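PDB 3UMC: haloacid dehalogenase from Pseudomonas aeruginosa, which probably hydrolyses the carbon-halogen bond of L-2-haloacids, as a member of the haloacid dehalogenase-like hydrolase superfamily. Local coordinates for residues D124-D135 with D242-L250. Residues are numbered along the deposited sequence; the frame is centred on the assembly and turned at random.
Sequences DTLAGMHALKAD and DLLDLHRQL
Leu132 and Leu243 each enter the opposing helix as a knob into a hole. Leu132 lodges among Leu243, Leu246, His247 and Leu250: its CD2 lies 3.7 Å from His247 CB and also meets Leu250 CD1, while CD1 turns to Leu243 and Leu246. In the reverse direction, Leu243 fills the hole formed by Thr125, Gly128, Met129 and Leu132, with CD2 running alongside the selenomethionine Met129, 3.6 Å from its CG. The backbones come closest where Gly128 CA lies 4.3 Å from Leu244 CA; Gly128 has no side chain, and Leu243 CB occupies the place beside its CA. The segment axes, 8.0 Å apart, run nearly parallel at 25°. In this Rossmann-like HAD core both helices cover the same face of the parallel sheet, where Leu132 and Leu243 reach strand 24-27 and Leu246 packs on strand 238-240. Farther out, Leu244 spreads its methyls over Ala127 and Ala131, and Ala131 CB makes a CH-pi contact with one face of the His247 ring, 3.9 Å from its centroid. His247 CG stands anti to the backbone N (chi1 180°), which brings that ring face under the Ala131 methyl. At the polar edge, Leu243 N donates an almost straight bond to Asp124 OD2 (3.0 Å, 174°) from above the carboxylate plane, while Asp124 OD1 forms a salt bridge with Arg218. Next to Asp124, Asp242 N-caps helix 243-251, its OD1 accepting from Asp245 N and, weakly, from Leu244 N.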
loop_
_atom_site.group_PDB
_atom_site.type_symbol
_atom_site.label_atom_id
_atom_site.label_comp_id
_atom_site.label_asym_id
_atom_site.label_seq_id
_atom_site.Cartn_x
_atom_site.Cartn_y
_atom_site.Cartn_z
ATOM N N ASP A 124 -20.627 10.007 -0.666
ATOM C CA ASP A 124 -20.210 9.726 0.678
ATOM C C ASP A 124 -18.781 9.192 0.792
ATOM O O ASP A 124 -18.228 9.077 1.888
ATOM C CB ASP A 124 -21.152 8.695 1.318
ATOM C CG ASP A 124 -21.186 7.347 0.554
ATOM O OD1 ASP A 124 -21.805 7.263 -0.530
ATOM O OD2 ASP A 124 -20.682 6.349 1.069
ATOM N N THR A 125 -18.213 8.755 -0.308
ATOM C CA THR A 125 -17.019 7.919 -0.184
ATOM C C THR A 125 -15.872 8.649 0.504
ATOM O O THR A 125 -15.346 8.187 1.514
ATOM C CB THR A 125 -16.546 7.395 -1.542
ATOM O OG1 THR A 125 -17.490 6.442 -2.014
ATOM C CG2 THR A 125 -15.112 6.757 -1.450
ATOM N N LEU A 126 -15.499 9.791 -0.055
ATOM C CA LEU A 126 -14.391 10.587 0.457
ATOM C C LEU A 126 -14.556 10.980 1.911
ATOM O O LEU A 126 -13.641 10.750 2.783
ATOM C CB LEU A 126 -14.168 11.838 -0.413
ATOM C CG LEU A 126 -13.313 11.747 -1.686
ATOM C CD1 LEU A 126 -13.451 10.418 -2.370
ATOM C CD2 LEU A 126 -13.529 12.904 -2.756
ATOM N N ALA A 127 -15.721 11.483 2.239
ATOM C CA ALA A 127 -15.920 11.978 3.608
ATOM C C ALA A 127 -15.869 10.840 4.587
ATOM O O ALA A 127 -15.354 11.002 5.713
ATOM C CB ALA A 127 -17.240 12.710 3.794
ATOM N N GLY A 128 -16.531 9.761 4.210
ATOM C CA GLY A 128 -16.638 8.608 5.059
ATOM C C GLY A 128 -15.262 7.976 5.254
ATOM O O GLY A 128 -14.928 7.574 6.343
HETATM N N MSE A 129 -14.470 7.900 4.200
HETATM C CA MSE A 129 -13.130 7.317 4.373
HETATM C C MSE A 129 -12.297 8.199 5.348
HETATM O O MSE A 129 -11.604 7.670 6.241
HETATM C CB MSE A 129 -12.450 7.109 3.033
HETATM C CG MSE A 129 -12.972 5.916 2.236
HETATM SE SE MSE A 129 -12.021 5.752 0.602
HETATM C CE MSE A 129 -10.384 4.840 1.289
ATOM N N HIS A 130 -12.399 9.534 5.189
ATOM C CA HIS A 130 -11.684 10.459 6.055
ATOM C C HIS A 130 -12.143 10.375 7.408
ATOM O O HIS A 130 -11.331 10.547 8.300
ATOM C CB HIS A 130 -11.734 11.914 5.565
ATOM C CG HIS A 130 -10.758 12.185 4.478
ATOM N ND1 HIS A 130 -9.404 12.068 4.683
ATOM C CD2 HIS A 130 -10.929 12.437 3.170
ATOM C CE1 HIS A 130 -8.779 12.323 3.544
ATOM N NE2 HIS A 130 -9.686 12.531 2.608
ATOM N N ALA A 131 -13.438 10.099 7.633
ATOM C CA ALA A 131 -13.890 9.854 8.983
ATOM C C ALA A 131 -13.321 8.534 9.607
ATOM O O ALA A 131 -12.901 8.495 10.776
ATOM C CB ALA A 131 -15.458 9.822 9.031
ATOM N N LEU A 132 -13.434 7.445 8.873
ATOM C CA LEU A 132 -13.025 6.141 9.358
ATOM C C LEU A 132 -11.533 6.071 9.602
ATOM O O LEU A 132 -11.096 5.302 10.447
ATOM C CB LEU A 132 -13.444 5.042 8.370
ATOM C CG LEU A 132 -14.936 4.859 8.191
ATOM C CD1 LEU A 132 -15.305 4.212 6.839
ATOM C CD2 LEU A 132 -15.517 4.102 9.388
ATOM N N LYS A 133 -10.727 6.860 8.897
ATOM C CA LYS A 133 -9.283 6.680 8.943
ATOM C C LYS A 133 -8.681 7.042 10.330
ATOM O O LYS A 133 -7.534 6.623 10.686
ATOM C CB LYS A 133 -8.572 7.452 7.829
ATOM C CG LYS A 133 -8.312 8.877 8.211
ATOM C CD LYS A 133 -7.645 9.698 7.107
ATOM C CE LYS A 133 -7.798 11.253 7.370
ATOM N NZ LYS A 133 -7.146 12.040 6.289
ATOM N N ALA A 134 -9.436 7.821 11.101
ATOM C CA ALA A 134 -8.976 8.250 12.385
ATOM C C ALA A 134 -8.860 7.057 13.291
ATOM O O ALA A 134 -7.951 6.974 14.108
ATOM C CB ALA A 134 -9.986 9.313 12.996
ATOM N N ASP A 135 -9.803 6.134 13.211
ATOM C CA ASP A 135 -9.827 5.035 14.129
ATOM C C ASP A 135 -9.310 3.697 13.550
ATOM O O ASP A 135 -9.024 2.829 14.312
ATOM C CB ASP A 135 -11.237 4.940 14.719
ATOM C CG ASP A 135 -11.569 6.195 15.611
ATOM O OD1 ASP A 135 -10.784 6.428 16.570
ATOM O OD2 ASP A 135 -12.496 6.989 15.276
ATOM N N ASP A 242 -24.365 4.361 4.094
ATOM C CA ASP A 242 -23.265 4.916 3.394
ATOM C C ASP A 242 -22.027 4.929 4.345
ATOM O O ASP A 242 -22.115 4.515 5.474
ATOM C CB ASP A 242 -23.633 6.308 2.897
ATOM C CG ASP A 242 -23.996 7.233 4.033
ATOM O OD1 ASP A 242 -23.116 7.508 4.895
ATOM O OD2 ASP A 242 -25.163 7.583 4.083
ATOM N N LEU A 243 -20.855 5.351 3.891
ATOM C CA LEU A 243 -19.660 5.238 4.732
ATOM C C LEU A 243 -19.640 6.081 5.936
ATOM O O LEU A 243 -18.918 5.751 6.904
ATOM C CB LEU A 243 -18.376 5.521 3.971
ATOM C CG LEU A 243 -17.716 4.374 3.217
ATOM C CD1 LEU A 243 -18.484 4.016 1.962
ATOM C CD2 LEU A 243 -16.297 4.788 2.833
ATOM N N LEU A 244 -20.349 7.220 5.920
ATOM C CA LEU A 244 -20.364 8.060 7.132
ATOM C C LEU A 244 -21.274 7.427 8.169
ATOM O O LEU A 244 -20.978 7.449 9.362
ATOM C CB LEU A 244 -20.847 9.522 6.845
ATOM C CG LEU A 244 -19.770 10.468 6.344
ATOM C CD1 LEU A 244 -20.414 11.818 5.768
ATOM C CD2 LEU A 244 -18.650 10.756 7.445
ATOM N N ASP A 245 -22.392 6.879 7.702
ATOM C CA ASP A 245 -23.256 6.081 8.567
ATOM C C ASP A 245 -22.543 4.838 9.140
ATOM O O ASP A 245 -22.774 4.473 10.275
ATOM C CB ASP A 245 -24.535 5.710 7.836
ATOM C CG ASP A 245 -25.526 4.953 8.721
ATOM O OD1 ASP A 245 -25.953 5.527 9.753
ATOM O OD2 ASP A 245 -25.859 3.762 8.383
ATOM N N LEU A 246 -21.623 4.244 8.382
ATOM C CA LEU A 246 -20.750 3.157 8.905
ATOM C C LEU A 246 -19.885 3.723 10.023
ATOM O O LEU A 246 -19.819 3.146 11.111
ATOM C CB LEU A 246 -19.880 2.525 7.804
ATOM C CG LEU A 246 -18.898 1.416 8.226
ATOM C CD1 LEU A 246 -19.656 0.266 8.882
ATOM C CD2 LEU A 246 -18.033 0.919 7.063
ATOM N N HIS A 247 -19.261 4.862 9.780
ATOM C CA HIS A 247 -18.552 5.545 10.844
ATOM C C HIS A 247 -19.417 5.850 12.100
ATOM O O HIS A 247 -18.996 5.545 13.213
ATOM C CB HIS A 247 -17.836 6.796 10.370
ATOM C CG HIS A 247 -17.113 7.509 11.465
ATOM N ND1 HIS A 247 -17.502 8.754 11.921
ATOM C CD2 HIS A 247 -16.036 7.151 12.206
ATOM C CE1 HIS A 247 -16.677 9.133 12.890
ATOM N NE2 HIS A 247 -15.777 8.182 13.073
ATOM N N ARG A 248 -20.599 6.419 11.911
ATOM C CA ARG A 248 -21.519 6.651 13.032
ATOM C C ARG A 248 -21.737 5.334 13.750
ATOM O O ARG A 248 -21.551 5.291 14.939
ATOM C CB ARG A 248 -22.881 7.212 12.545
ATOM C CG ARG A 248 -23.616 8.070 13.582
ATOM C CD ARG A 248 -25.163 8.185 13.362
ATOM N NE ARG A 248 -25.836 7.047 12.675
ATOM C CZ ARG A 248 -26.167 5.854 13.195
ATOM N NH1 ARG A 248 -25.828 5.529 14.445
ATOM N NH2 ARG A 248 -26.800 4.947 12.425
ATOM N N GLN A 249 -22.111 4.257 13.050
ATOM C CA GLN A 249 -22.443 3.014 13.760
ATOM C C GLN A 249 -21.235 2.418 14.489
ATOM O O GLN A 249 -21.365 1.874 15.568
ATOM C CB GLN A 249 -23.049 1.943 12.859
ATOM C CG GLN A 249 -24.422 2.276 12.326
ATOM C CD GLN A 249 -24.982 1.177 11.515
ATOM O OE1 GLN A 249 -25.086 0.045 11.993
ATOM N NE2 GLN A 249 -25.387 1.475 10.286
ATOM N N LEU A 250 -20.071 2.518 13.883
ATOM C CA LEU A 250 -18.850 2.076 14.506
ATOM C C LEU A 250 -18.445 2.852 15.753
ATOM O O LEU A 250 -17.943 2.251 16.668
ATOM C CB LEU A 250 -17.687 2.110 13.497
ATOM C CG LEU A 250 -17.579 0.864 12.587
ATOM C CD1 LEU A 250 -16.478 1.103 11.542
ATOM C CD2 LEU A 250 -17.263 -0.496 13.353
#